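Local coordinates for RNA-dependent RNA polymerase (Toscana virus, PDB 6QW0), which probably cleaves capped host messenger RNAs with its manganese-binding cap-snatching endonuclease domain, supplying the primers for viral transcription, at residues K92-V97 and E151-D156; I117-E120 and V124-V127; N145-Y150 and L165-V170. All coordinates share one frame; numbering follows the deposited sequence. Where two conformers were deposited one is given.

Contact 1: K92-V97 and E151-D156. Unlike the reference sequence in segment 151-156: Asp156 (reference Asn).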
loop_
_atom_site.group_PDB
_atom_site.type_symbol
_atom_site.label_atom_id
_atom_site.label_comp_id
_atom_site.label_asym_id
_atom_site.label_seq_id
_atom_site.Cartn_x
_atom_site.Cartn_y
_atom_site.Cartn_z
ATOM N N LYS A 92 5.928 -0.115 -11.775
ATOM C CA LYS A 92 6.634 1.136 -12.032
ATOM C C LYS A 92 7.942 1.178 -11.238
ATOM O O LYS A 92 7.940 1.078 -10.006
ATOM C CB LYS A 92 5.744 2.328 -11.692
ATOM C CG LYS A 92 6.239 3.641 -12.274
ATOM C CD LYS A 92 5.873 4.827 -11.408
ATOM C CE LYS A 92 4.640 5.520 -11.948
ATOM N NZ LYS A 92 3.891 6.231 -10.874
ATOM N N LYS A 93 9.056 1.323 -11.950
ATOM C CA LYS A 93 10.390 1.288 -11.371
ATOM C C LYS A 93 10.874 2.695 -11.047
ATOM O O LYS A 93 10.442 3.679 -11.658
ATOM C CB LYS A 93 11.383 0.631 -12.337
ATOM C CG LYS A 93 10.889 -0.640 -13.012
ATOM C CD LYS A 93 11.005 -1.821 -12.076
ATOM C CE LYS A 93 10.729 -3.135 -12.787
ATOM N NZ LYS A 93 10.925 -4.269 -11.842
ATOM N N PHE A 94 11.788 2.780 -10.071
ATOM C CA PHE A 94 12.458 4.048 -9.798
ATOM C C PHE A 94 12.987 4.679 -11.077
ATOM O O PHE A 94 12.881 5.899 -11.260
ATOM C CB PHE A 94 13.611 3.840 -8.807
ATOM C CG PHE A 94 13.177 3.780 -7.366
ATOM C CD1 PHE A 94 12.613 4.883 -6.750
ATOM C CD2 PHE A 94 13.359 2.623 -6.627
ATOM C CE1 PHE A 94 12.219 4.825 -5.411
ATOM C CE2 PHE A 94 12.972 2.562 -5.297
ATOM C CZ PHE A 94 12.401 3.661 -4.698
ATOM N N VAL A 95 13.543 3.857 -11.976
ATOM C CA VAL A 95 14.226 4.388 -13.156
ATOM C C VAL A 95 13.248 5.101 -14.080
ATOM O O VAL A 95 13.637 6.014 -14.822
ATOM C CB VAL A 95 14.991 3.261 -13.886
ATOM C CG1 VAL A 95 14.035 2.369 -14.708
ATOM C CG2 VAL A 95 16.079 3.843 -14.786
ATOM N N GLU A 96 11.967 4.715 -14.057
ATOM C CA GLU A 96 10.992 5.402 -14.889
ATOM C C GLU A 96 10.717 6.814 -14.406
ATOM O O GLU A 96 10.275 7.652 -15.197
ATOM C CB GLU A 96 9.692 4.601 -14.939
ATOM C CG GLU A 96 9.904 3.138 -15.280
ATOM C CD GLU A 96 8.618 2.349 -15.205
ATOM O OE1 GLU A 96 7.574 2.894 -15.621
ATOM O OE2 GLU A 96 8.648 1.201 -14.712
ATOM N N VAL A 97 10.972 7.106 -13.135
ATOM C CA VAL A 97 10.713 8.424 -12.583
ATOM C C VAL A 97 11.983 9.266 -12.515
ATOM O O VAL A 97 11.936 10.477 -12.732
ATOM C CB VAL A 97 10.065 8.280 -11.188
ATOM C CG1 VAL A 97 9.919 9.631 -10.514
ATOM C CG2 VAL A 97 8.709 7.605 -11.313
ATOM N N GLU A 151 15.182 2.230 1.573
ATOM C CA GLU A 151 15.748 3.477 2.089
ATOM C C GLU A 151 16.970 3.923 1.294
ATOM O O GLU A 151 17.160 5.123 1.081
ATOM C CB GLU A 151 16.097 3.335 3.575
ATOM C CG GLU A 151 17.049 2.198 3.871
ATOM C CD GLU A 151 17.964 2.474 5.041
ATOM O OE1 GLU A 151 18.306 3.655 5.271
ATOM O OE2 GLU A 151 18.345 1.505 5.736
ATOM N N ILE A 152 17.801 2.980 0.835
ATOM C CA ILE A 152 18.994 3.353 0.074
ATOM C C ILE A 152 18.599 3.992 -1.252
ATOM O O ILE A 152 19.098 5.063 -1.625
ATOM C CB ILE A 152 19.905 2.128 -0.145
ATOM C CG1 ILE A 152 20.632 1.758 1.151
ATOM C CG2 ILE A 152 20.919 2.395 -1.264
ATOM C CD1 ILE A 152 21.616 0.606 0.993
ATOM N N ALA A 153 17.695 3.348 -1.992
ATOM C CA ALA A 153 17.293 3.911 -3.276
ATOM C C ALA A 153 16.616 5.266 -3.093
ATOM O O ALA A 153 16.820 6.177 -3.901
ATOM C CB ALA A 153 16.366 2.946 -4.025
ATOM N N CYS A 154 15.816 5.422 -2.032
ATOM C CA CYS A 154 15.140 6.700 -1.809
ATOM C C CYS A 154 16.125 7.790 -1.395
ATOM O O CYS A 154 16.021 8.936 -1.861
ATOM C CB CYS A 154 14.052 6.556 -0.740
ATOM S SG CYS A 154 12.625 5.584 -1.250
ATOM N N LEU A 155 17.067 7.469 -0.500
ATOM C CA LEU A 155 18.064 8.463 -0.104
ATOM C C LEU A 155 18.853 8.955 -1.316
ATOM O O LEU A 155 18.987 10.165 -1.543
ATOM C CB LEU A 155 19.019 7.885 0.946
ATOM C CG LEU A 155 20.070 8.877 1.465
ATOM C CD1 LEU A 155 19.380 10.070 2.120
ATOM C CD2 LEU A 155 20.993 8.193 2.458
ATOM N N ASP A 156 19.380 8.026 -2.114
ATOM C CA ASP A 156 20.188 8.433 -3.261
ATOM C C ASP A 156 19.396 9.298 -4.235
ATOM O O ASP A 156 19.915 10.296 -4.758
ATOM C CB ASP A 156 20.727 7.196 -3.978
ATOM C CG ASP A 156 21.776 6.459 -3.176
ATOM O OD1 ASP A 156 22.209 6.964 -2.114
ATOM O OD2 ASP A 156 22.179 5.357 -3.608
#
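The Phe94 ring overlaps the methyl of Ala153 and the thiol of Cys154, two consecutive residues of helix 136-157. Its CE2 lies 3.6 Å from Ala153 CB, closer than the neighbouring ring atoms come to that methyl: Ala153 CB is 4.0 Å from Phe94 CD2. The next corner of the ring, Phe94 CZ, meets Cys154 SG at 4.0 Å. The sulfur is 5.1 Å from the centroid of the Phe94 ring and 70° off the ring normal, which makes this an oblique sulfur-aromatic contact. In Phe94 the CB is directed at the helix, and the first torsion (chi1 -81°) turns CG to the side remote from its own carbonyl carbon. Together they carry the ring across the distance between the backbones, whose CA atoms, Phe94 to Ala153, come no closer than 8.1 Å. The touching atoms are buried and apolar, and no hydrogen bond spans the segments, so the join rests on dispersion and the exclusion of water.

Within residues 92-97 the backbone has bonds of its own: Lys93 N donates to Glu96 OE2 at 2.8 Å, from above the carboxylate plane, and Lys93 O receives Glu96 N. Pro113, Ile116, Tyr150 and Arg157 also touch the side chain of Phe94, the last two from the long helix. Cys154 rests in addition on Leu16 of strand 16-17. Phe94 thus packs helix 94-98 against helix 136-157 and strand 115-118.

Contact 2: I117-E120 and V124-V127; sequences IETE and VYVV
The beta hairpin of strands 115-118 and 124-131 has, between these segments next to its turn, one antiparallel hydrogen-bonded pair, Ile117 with Tyr125, their CA atoms 5.0 Å apart. Ile117 N donates to Tyr125 O at 2.8 Å and Tyr125 N returns a bond of 2.8 Å to Ile117 O. The N-H...O angles of 166° and 168° are close to straight, and each donor lies in the plane of the carbonyl it meets. Ile117 O has a further neighbour in Val124 CA at 3.3 Å, a CA-H...O contact. Glu118 and Val124 follow as the non-hydrogen-bonded pair, with side chains on the other face from those of Ile117 and Tyr125. Away from the turn, the backbone bonding of the hairpin carries on from Val127 to Met115.

Past the strand end, Thr119 meets the tyrosine. Its CG2 comes to the edge of the Tyr125 ring, in plane, 3.4 Å from CE2, and the two side chains cross at about a right angle. With chi1 at 68°, the methyl is anti to the carbonyl carbon, while OG1 sits between the backbone N and that carbon. The hydroxyl oxygen thus accepts the N-H of His123 in the turn while the methyl touches the ring. Beside this, Ile117 CB and Tyr125 CB lie 4.2 Å apart.

Chemically, the strand pairing is backbone work: two nearly linear amide bonds fix the register, and the side chains add an apolar margin on the Ile117-Tyr125 face.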
loop_
_atom_site.group_PDB
_atom_site.type_symbol
_atom_site.label_atom_id
_atom_site.label_comp_id
_atom_site.label_asym_id
_atom_site.label_seq_id
_atom_site.Cartn_x
_atom_site.Cartn_y
_atom_site.Cartn_z
ATOM N N ILE A 117 4.711 8.603 -6.482
ATOM C CA ILE A 117 3.805 9.691 -6.834
ATOM C C ILE A 117 4.612 10.977 -6.981
ATOM O O ILE A 117 5.268 11.421 -6.034
ATOM C CB ILE A 117 2.708 9.864 -5.776
ATOM C CG1 ILE A 117 1.986 8.532 -5.531
ATOM C CG2 ILE A 117 1.735 10.952 -6.192
ATOM C CD1 ILE A 117 1.184 8.510 -4.246
ATOM N N GLU A 118 4.524 11.600 -8.153
ATOM C CA GLU A 118 5.227 12.841 -8.455
ATOM C C GLU A 118 4.226 13.995 -8.441
ATOM O O GLU A 118 3.157 13.893 -9.050
ATOM C CB GLU A 118 5.929 12.707 -9.814
ATOM C CG GLU A 118 6.441 13.981 -10.459
ATOM C CD GLU A 118 7.864 13.834 -10.991
ATOM O OE1 GLU A 118 8.162 12.813 -11.645
ATOM O OE2 GLU A 118 8.689 14.739 -10.747
ATOM N N THR A 119 4.566 15.085 -7.749
ATOM C CA THR A 119 3.724 16.279 -7.688
ATOM C C THR A 119 4.319 17.405 -8.531
ATOM O O THR A 119 5.514 17.420 -8.834
ATOM C CB THR A 119 3.539 16.770 -6.243
ATOM O OG1 THR A 119 4.778 17.267 -5.725
ATOM C CG2 THR A 119 3.037 15.646 -5.349
ATOM N N GLU A 120 3.468 18.380 -8.883
ATOM C CA GLU A 120 3.937 19.511 -9.687
ATOM C C GLU A 120 4.975 20.340 -8.941
ATOM O O GLU A 120 5.924 20.856 -9.545
ATOM C CB GLU A 120 2.754 20.387 -10.102
ATOM C CG GLU A 120 1.773 19.696 -11.020
ATOM C CD GLU A 120 0.668 20.622 -11.498
ATOM O OE1 GLU A 120 0.687 21.818 -11.139
ATOM O OE2 GLU A 120 -0.222 20.148 -12.235
ATOM N N VAL A 124 8.445 13.905 -4.452
ATOM C CA VAL A 124 8.119 12.537 -4.839
ATOM C C VAL A 124 7.746 11.759 -3.587
ATOM O O VAL A 124 8.464 11.802 -2.585
ATOM C CB VAL A 124 9.281 11.853 -5.574
ATOM C CG1 VAL A 124 8.912 10.404 -5.880
ATOM C CG2 VAL A 124 9.620 12.622 -6.865
ATOM N N TYR A 125 6.617 11.065 -3.636
ATOM C CA TYR A 125 6.142 10.290 -2.501
ATOM C C TYR A 125 6.242 8.814 -2.859
ATOM O O TYR A 125 5.706 8.381 -3.883
ATOM C CB TYR A 125 4.716 10.703 -2.126
ATOM C CG TYR A 125 4.637 12.168 -1.749
ATOM C CD1 TYR A 125 4.872 12.586 -0.447
ATOM C CD2 TYR A 125 4.392 13.144 -2.716
ATOM C CE1 TYR A 125 4.831 13.938 -0.110
ATOM C CE2 TYR A 125 4.360 14.490 -2.388
ATOM C CZ TYR A 125 4.574 14.880 -1.086
ATOM O OH TYR A 125 4.533 16.219 -0.769
ATOM N N VAL A 126 6.961 8.053 -2.038
ATOM C CA VAL A 126 7.139 6.618 -2.246
ATOM C C VAL A 126 6.343 5.909 -1.158
ATOM O O VAL A 126 6.511 6.206 0.029
ATOM C CB VAL A 126 8.627 6.224 -2.214
ATOM C CG1 VAL A 126 8.795 4.718 -2.276
ATOM C CG2 VAL A 126 9.393 6.910 -3.366
ATOM N N VAL A 127 5.448 5.002 -1.563
ATOM C CA VAL A 127 4.540 4.333 -0.631
ATOM C C VAL A 127 4.691 2.828 -0.806
ATOM O O VAL A 127 4.665 2.326 -1.933
ATOM C CB VAL A 127 3.071 4.755 -0.840
ATOM C CG1 VAL A 127 2.192 4.133 0.241
ATOM C CG2 VAL A 127 2.926 6.273 -0.819
#

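Contact 3: N145-Y150 and L165-V170; sequences NKIAKY and LYIIAV
Ile147 and Ile167 cross obliquely, their CG1 atoms 3.6 Å apart. Both place CG1 anti to the carbonyl carbon, but they part at the second torsion. Ile147 runs on extended (chi2 174°), whereas Ile167 folds back at chi2 -69°. The fold swings Ile167 CD1 toward the helix, where it lies 4.0 Å from Ile147 CG1 and also 4.0 Å from Lys146 CB. The branch methyl of Ile147 serves a second partner, CG2 facing Leu165 CD2 at 4.4 Å. Lys146 offers only the root of its chain to the strand: a bend at the second torsion leads its end away, and the side chain comes within about 5 Å of a manganese ion and about 4 Å of a bound sulfate, probably from the crystallisation liquor, nearest atoms being measured.

The axes of helix 145-150 and strand 165-170 approach to 9.2 Å, with 146° between their directions, so the helix runs roughly against the strand. Helix lying antiparallel over strand is the arrangement of a beta-alpha-beta crossover, here strand 124-131, helix 136-157 and strand 163-171, in keeping with the PDDEXK nuclease fold.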
loop_
_atom_site.group_PDB
_atom_site.type_symbol
_atom_site.label_atom_id
_atom_site.label_comp_id
_atom_site.label_asym_id
_atom_site.label_seq_id
_atom_site.Cartn_x
_atom_site.Cartn_y
_atom_site.Cartn_z
ATOM N N ASN A 145 11.099 -3.551 7.956
ATOM C CA ASN A 145 11.761 -4.280 6.883
ATOM C C ASN A 145 11.559 -3.587 5.539
ATOM O O ASN A 145 12.481 -3.537 4.719
ATOM C CB ASN A 145 11.262 -5.728 6.840
ATOM C CG ASN A 145 11.807 -6.560 7.994
ATOM O OD1 ASN A 145 12.832 -6.217 8.586
ATOM N ND2 ASN A 145 11.126 -7.654 8.316
ATOM N N LYS A 146 10.369 -3.026 5.299
ATOM C CA LYS A 146 10.160 -2.326 4.029
ATOM C C LYS A 146 10.932 -1.010 3.984
ATOM O O LYS A 146 11.419 -0.624 2.912
ATOM C CB LYS A 146 8.673 -2.078 3.781
ATOM C CG LYS A 146 7.871 -3.333 3.524
ATOM C CD LYS A 146 8.441 -4.150 2.389
ATOM C CE LYS A 146 7.504 -5.308 2.030
ATOM N NZ LYS A 146 8.087 -6.154 0.935
ATOM N N ILE A 147 11.056 -0.309 5.117
ATOM C CA ILE A 147 11.927 0.867 5.143
ATOM C C ILE A 147 13.348 0.464 4.784
ATOM O O ILE A 147 13.987 1.078 3.922
ATOM C CB ILE A 147 11.868 1.568 6.512
ATOM C CG1 ILE A 147 10.502 2.212 6.719
ATOM C CG2 ILE A 147 12.974 2.623 6.614
ATOM C CD1 ILE A 147 10.322 2.802 8.089
ATOM N N ALA A 148 13.841 -0.615 5.394
ATOM C CA ALA A 148 15.188 -1.087 5.082
ATOM C C ALA A 148 15.337 -1.459 3.616
ATOM O O ALA A 148 16.416 -1.281 3.039
ATOM C CB ALA A 148 15.538 -2.287 5.963
ATOM N N LYS A 149 14.270 -1.971 2.997
ATOM C CA LYS A 149 14.360 -2.446 1.626
ATOM C C LYS A 149 14.509 -1.298 0.639
ATOM O O LYS A 149 15.195 -1.444 -0.377
ATOM C CB LYS A 149 13.124 -3.285 1.301
ATOM C CG LYS A 149 13.078 -3.824 -0.123
ATOM C CD LYS A 149 11.752 -4.524 -0.381
ATOM C CE LYS A 149 11.730 -5.212 -1.739
ATOM N NZ LYS A 149 12.640 -6.395 -1.756
ATOM N N TYR A 150 13.891 -0.149 0.921
ATOM C CA TYR A 150 13.834 0.945 -0.039
ATOM C C TYR A 150 14.625 2.184 0.360
ATOM O O TYR A 150 14.739 3.100 -0.458
ATOM C CB TYR A 150 12.371 1.339 -0.280
ATOM C CG TYR A 150 11.629 0.248 -1.005
ATOM C CD1 TYR A 150 11.965 -0.077 -2.310
ATOM C CD2 TYR A 150 10.625 -0.482 -0.381
ATOM C CE1 TYR A 150 11.310 -1.086 -2.994
ATOM C CE2 TYR A 150 9.960 -1.495 -1.061
ATOM C CZ TYR A 150 10.309 -1.784 -2.363
ATOM O OH TYR A 150 9.670 -2.787 -3.043
ATOM N N LEU A 165 9.023 8.933 2.343
ATOM C CA LEU A 165 8.828 7.486 2.275
ATOM C C LEU A 165 7.746 7.084 3.270
ATOM O O LEU A 165 7.909 7.290 4.477
ATOM C CB LEU A 165 10.124 6.735 2.581
ATOM C CG LEU A 165 10.050 5.210 2.706
ATOM C CD1 LEU A 165 9.544 4.566 1.414
ATOM C CD2 LEU A 165 11.425 4.646 3.079
ATOM N N TYR A 166 6.664 6.484 2.768
ATOM C CA TYR A 166 5.526 6.099 3.599
ATOM C C TYR A 166 5.310 4.594 3.524
ATOM O O TYR A 166 5.474 3.985 2.461
ATOM C CB TYR A 166 4.240 6.816 3.164
ATOM C CG TYR A 166 4.177 8.277 3.542
ATOM C CD1 TYR A 166 4.020 8.666 4.878
ATOM C CD2 TYR A 166 4.297 9.272 2.563
ATOM C CE1 TYR A 166 3.950 10.004 5.231
ATOM C CE2 TYR A 166 4.239 10.614 2.902
ATOM C CZ TYR A 166 4.085 10.974 4.236
ATOM O OH TYR A 166 4.015 12.303 4.585
ATOM N N ILE A 167 4.898 4.010 4.652
ATOM C CA ILE A 167 4.668 2.571 4.779
ATOM C C ILE A 167 3.286 2.356 5.366
ATOM O O ILE A 167 2.882 3.097 6.264
ATOM C CB ILE A 167 5.702 1.897 5.705
ATOM C CG1 ILE A 167 7.133 2.301 5.331
ATOM C CG2 ILE A 167 5.522 0.387 5.700
ATOM C CD1 ILE A 167 7.628 1.760 4.002
ATOM N N ILE A 168 2.571 1.342 4.873
ATOM C CA ILE A 168 1.377 0.826 5.548
ATOM C C ILE A 168 1.566 -0.673 5.758
ATOM O O ILE A 168 1.660 -1.426 4.779
ATOM C CB ILE A 168 0.080 1.080 4.753
ATOM C CG1 ILE A 168 -0.016 2.539 4.301
ATOM C CG2 ILE A 168 -1.127 0.715 5.602
ATOM C CD1 ILE A 168 -1.229 2.814 3.405
ATOM N N ALA A 169 1.593 -1.108 7.024
ATOM C CA ALA A 169 1.685 -2.527 7.381
ATOM C C ALA A 169 0.409 -2.948 8.105
ATOM O O ALA A 169 0.103 -2.412 9.174
ATOM C CB ALA A 169 2.900 -2.791 8.275
ATOM N N VAL A 170 -0.343 -3.909 7.531
ATOM C CA VAL A 170 -1.620 -4.323 8.112
ATOM C C VAL A 170 -1.444 -5.628 8.879
ATOM O O VAL A 170 -0.667 -6.502 8.479
ATOM C CB VAL A 170 -2.712 -4.461 7.026
ATOM C CG1 VAL A 170 -2.358 -5.564 6.051
ATOM C CG2 VAL A 170 -4.081 -4.708 7.667
#

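In the fold
From the N terminus, residues 92-97 come first and wait for residues 151-156, so contact 1 closes a loop of 53 intervening residues. Contact 2 is nested inside that loop as a tight hairpin with three residues between its segments. Contact 3 opens on helix 136-157 before contact 1 has closed and ends on strand 163-171, so contacts 1 and 3 cross, sharing the helix. Contacts 2 and 3 follow in series but meet in one sheet, where Val126 O and Tyr166 N, 2.8 Å apart, probably hydrogen bond. Val126 also touches Phe94 and Cys154, and Phe94 reaches Tyr150, joining hairpin, short helix and crossover helix.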